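Local coordinates for protein transcriptional regulator (Thermus thermophilus, PDB 2H0A) that probably represses or otherwise regulates transcription as a CcpA-like regulator, with a core related to the periplasmic sugar-binding proteins, at residues A[114-119]-A[139-144]. Residues are numbered along the deposited sequence; the frame is centred on the assembly and turned at random.
Sequences GPIFAI and AGFQEA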
ATOM      1  N   GLY A 114      29.228 -16.295  -4.408  1.00 44.06           N
ATOM      2  CA  GLY A 114      28.650 -15.578  -3.287  1.00 42.96           C
ATOM      3  C   GLY A 114      27.343 -16.182  -2.809  1.00 42.96           C
ATOM      4  O   GLY A 114      26.601 -16.746  -3.614  1.00 43.64           O
ATOM      5  N   PRO A 115      27.027 -16.068  -1.503  1.00 41.46           N
ATOM      6  CA  PRO A 115      25.808 -16.595  -0.878  1.00 39.89           C
ATOM      7  C   PRO A 115      24.511 -16.083  -1.495  1.00 38.43           C
ATOM      8  O   PRO A 115      24.399 -14.926  -1.885  1.00 38.69           O
ATOM      9  CB  PRO A 115      25.958 -16.169   0.574  1.00 39.86           C
ATOM     10  CG  PRO A 115      26.703 -14.881   0.446  1.00 41.64           C
ATOM     11  CD  PRO A 115      27.768 -15.231  -0.545  1.00 40.43           C
ATOM     12  N   ILE A 116      23.526 -16.961  -1.563  1.00 37.29           N
ATOM     13  CA  ILE A 116      22.237 -16.633  -2.137  1.00 36.55           C
ATOM     14  C   ILE A 116      21.204 -16.314  -1.050  1.00 36.63           C
ATOM     15  O   ILE A 116      20.981 -17.112  -0.130  1.00 36.02           O
ATOM     16  CB  ILE A 116      21.737 -17.804  -2.987  1.00 35.24           C
ATOM     17  CG1 ILE A 116      22.759 -18.100  -4.090  1.00 34.08           C
ATOM     18  CG2 ILE A 116      20.363 -17.485  -3.545  1.00 35.32           C
ATOM     19  CD1 ILE A 116      22.559 -19.429  -4.790  1.00 32.57           C
ATOM     20  N   PHE A 117      20.591 -15.136  -1.159  1.00 35.05           N
ATOM     21  CA  PHE A 117      19.581 -14.696  -0.205  1.00 34.32           C
ATOM     22  C   PHE A 117      18.255 -14.581  -0.931  1.00 35.31           C
ATOM     23  O   PHE A 117      18.209 -14.491  -2.157  1.00 35.82           O
ATOM     24  CB  PHE A 117      19.924 -13.324   0.386  1.00 31.88           C
ATOM     25  CG  PHE A 117      21.211 -13.286   1.152  1.00 29.17           C
ATOM     26  CD1 PHE A 117      22.418 -13.086   0.500  1.00 28.15           C
ATOM     27  CD2 PHE A 117      21.213 -13.446   2.535  1.00 29.37           C
ATOM     28  CE1 PHE A 117      23.606 -13.039   1.203  1.00 29.76           C
ATOM     29  CE2 PHE A 117      22.398 -13.401   3.251  1.00 30.60           C
ATOM     30  CZ  PHE A 117      23.601 -13.197   2.580  1.00 30.91           C
ATOM     31  N   ALA A 118      17.176 -14.567  -0.161  1.00 35.90           N
ATOM     32  CA  ALA A 118      15.846 -14.458  -0.724  1.00 36.84           C
ATOM     33  C   ALA A 118      14.978 -13.522   0.111  1.00 37.48           C
ATOM     34  O   ALA A 118      15.158 -13.395   1.331  1.00 35.94           O
ATOM     35  CB  ALA A 118      15.204 -15.835  -0.805  1.00 36.09           C
ATOM     36  N   ILE A 119      14.043 -12.860  -0.561  1.00 39.23           N
ATOM     37  CA  ILE A 119      13.127 -11.947   0.100  1.00 41.22           C
ATOM     38  C   ILE A 119      11.723 -12.521  -0.061  1.00 43.27           C
ATOM     39  O   ILE A 119      11.288 -12.826  -1.174  1.00 43.59           O
ATOM     40  CB  ILE A 119      13.187 -10.520  -0.518  1.00 40.02           C
ATOM     41  CG1 ILE A 119      14.630 -10.008  -0.514  1.00 40.72           C
ATOM     42  CG2 ILE A 119      12.316  -9.562   0.289  1.00 39.55           C
ATOM     43  CD1 ILE A 119      14.796  -8.624  -1.067  1.00 41.38           C
ATOM     44  N   ALA A 139       9.023 -22.568  -2.259  1.00 39.70           N
ATOM     45  CA  ALA A 139       9.195 -24.019  -2.213  1.00 39.15           C
ATOM     46  C   ALA A 139      10.013 -24.522  -3.394  1.00 38.89           C
ATOM     47  O   ALA A 139      10.879 -25.383  -3.233  1.00 39.81           O
ATOM     48  CB  ALA A 139       7.851 -24.703  -2.193  1.00 38.09           C
ATOM     49  N   GLY A 140       9.740 -23.977  -4.579  1.00 38.67           N
ATOM     50  CA  GLY A 140      10.475 -24.379  -5.765  1.00 37.84           C
ATOM     51  C   GLY A 140      11.887 -23.838  -5.705  1.00 37.93           C
ATOM     52  O   GLY A 140      12.835 -24.454  -6.195  1.00 35.49           O
ATOM     53  N   PHE A 141      12.019 -22.668  -5.095  1.00 39.42           N
ATOM     54  CA  PHE A 141      13.314 -22.031  -4.947  1.00 40.59           C
ATOM     55  C   PHE A 141      14.212 -22.953  -4.146  1.00 42.11           C
ATOM     56  O   PHE A 141      15.346 -23.217  -4.529  1.00 41.85           O
ATOM     57  CB  PHE A 141      13.171 -20.697  -4.216  1.00 38.45           C
ATOM     58  CG  PHE A 141      14.446 -19.897  -4.161  1.00 36.87           C
ATOM     59  CD1 PHE A 141      15.034 -19.412  -5.327  1.00 35.83           C
ATOM     60  CD2 PHE A 141      15.054 -19.612  -2.942  1.00 35.36           C
ATOM     61  CE1 PHE A 141      16.211 -18.650  -5.278  1.00 35.69           C
ATOM     62  CE2 PHE A 141      16.230 -18.851  -2.888  1.00 36.66           C
ATOM     63  CZ  PHE A 141      16.807 -18.369  -4.056  1.00 34.01           C
ATOM     64  N   GLN A 142      13.689 -23.451  -3.035  1.00 45.60           N
ATOM     65  CA  GLN A 142      14.455 -24.340  -2.182  1.00 51.65           C
ATOM     66  C   GLN A 142      14.764 -25.677  -2.847  1.00 53.38           C
ATOM     67  O   GLN A 142      15.852 -26.223  -2.678  1.00 53.63           O
ATOM     68  CB  GLN A 142      13.708 -24.579  -0.872  1.00 55.00           C
ATOM     69  CG  GLN A 142      13.343 -23.308  -0.141  1.00 59.87           C
ATOM     70  CD  GLN A 142      12.908 -23.578   1.276  1.00 63.15           C
ATOM     71  OE1 GLN A 142      13.719 -23.981   2.111  1.00 64.84           O
ATOM     72  NE2 GLN A 142      11.619 -23.369   1.559  1.00 64.27           N
ATOM     73  N   GLU A 143      13.806 -26.206  -3.599  1.00 55.07           N
ATOM     74  CA  GLU A 143      14.005 -27.476  -4.273  1.00 57.21           C
ATOM     75  C   GLU A 143      15.106 -27.368  -5.320  1.00 55.72           C
ATOM     76  O   GLU A 143      15.972 -28.232  -5.399  1.00 56.29           O
ATOM     77  CB  GLU A 143      12.699 -27.936  -4.924  1.00 63.46           C
ATOM     78  CG  GLU A 143      11.576 -28.230  -3.929  1.00 73.72           C
ATOM     79  CD  GLU A 143      11.716 -29.587  -3.241  1.00 80.76           C
ATOM     80  OE1 GLU A 143      12.775 -29.853  -2.621  1.00 84.20           O
ATOM     81  OE2 GLU A 143      10.758 -30.393  -3.319  1.00 83.13           O
ATOM     82  N   ALA A 144      15.083 -26.306  -6.117  1.00 53.37           N
ATOM     83  CA  ALA A 144      16.094 -26.126  -7.146  1.00 52.25           C
ATOM     84  C   ALA A 144      17.473 -25.927  -6.535  1.00 52.16           C
ATOM     85  O   ALA A 144      18.456 -26.494  -7.012  1.00 52.12           O
ATOM     86  CB  ALA A 144      15.736 -24.940  -8.036  1.00 52.51           C
TER
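Ile116, the first residue of strand 116-121, meets the ring of Phe141 from helix 133-147 with its branch methyl, CG2, which lies 3.7 Å from Phe141 CZ. That methyl sits at the ring's edge, close to its plane, so it abuts the far end of the phenyl group. The isoleucine torsion explains the choice of branch: with chi1 at -59°, CG2 stands anti to the backbone nitrogen, while CG1 takes the place beside that nitrogen. Phe117 turns the other way, to the opposite side of the sheet, where its ring meets that of Phe174. Two residues on from Ile116, Ala118 again points at the helix, and its CB comes within 3.8 Å of Phe141 CE2, at an oblique angle to the ring. The strand and helix are nearest at Ala118 and Phe141, whose CA atoms lie 9.0 Å apart, and the phenyl group fills the interval. Phe141 spans that gap because its CG is anti to the backbone nitrogen (chi1 -173°), which carries the ring out from the helix to the strand. All three touching residues are buried and the contact is purely apolar. Around the same ring, Phe185 stacks on it, Phe152 meets it edge-to-face and Ala105 of helix 99-109 adds a further apolar neighbour. Helix 133-147 follows strand 116-121 and leads to the neighbouring parallel strand 157-160, so the contact belongs to a beta-alpha-beta unit of the Rossmann-like alpha/beta architecture found in periplasmic-binding-protein-like domains.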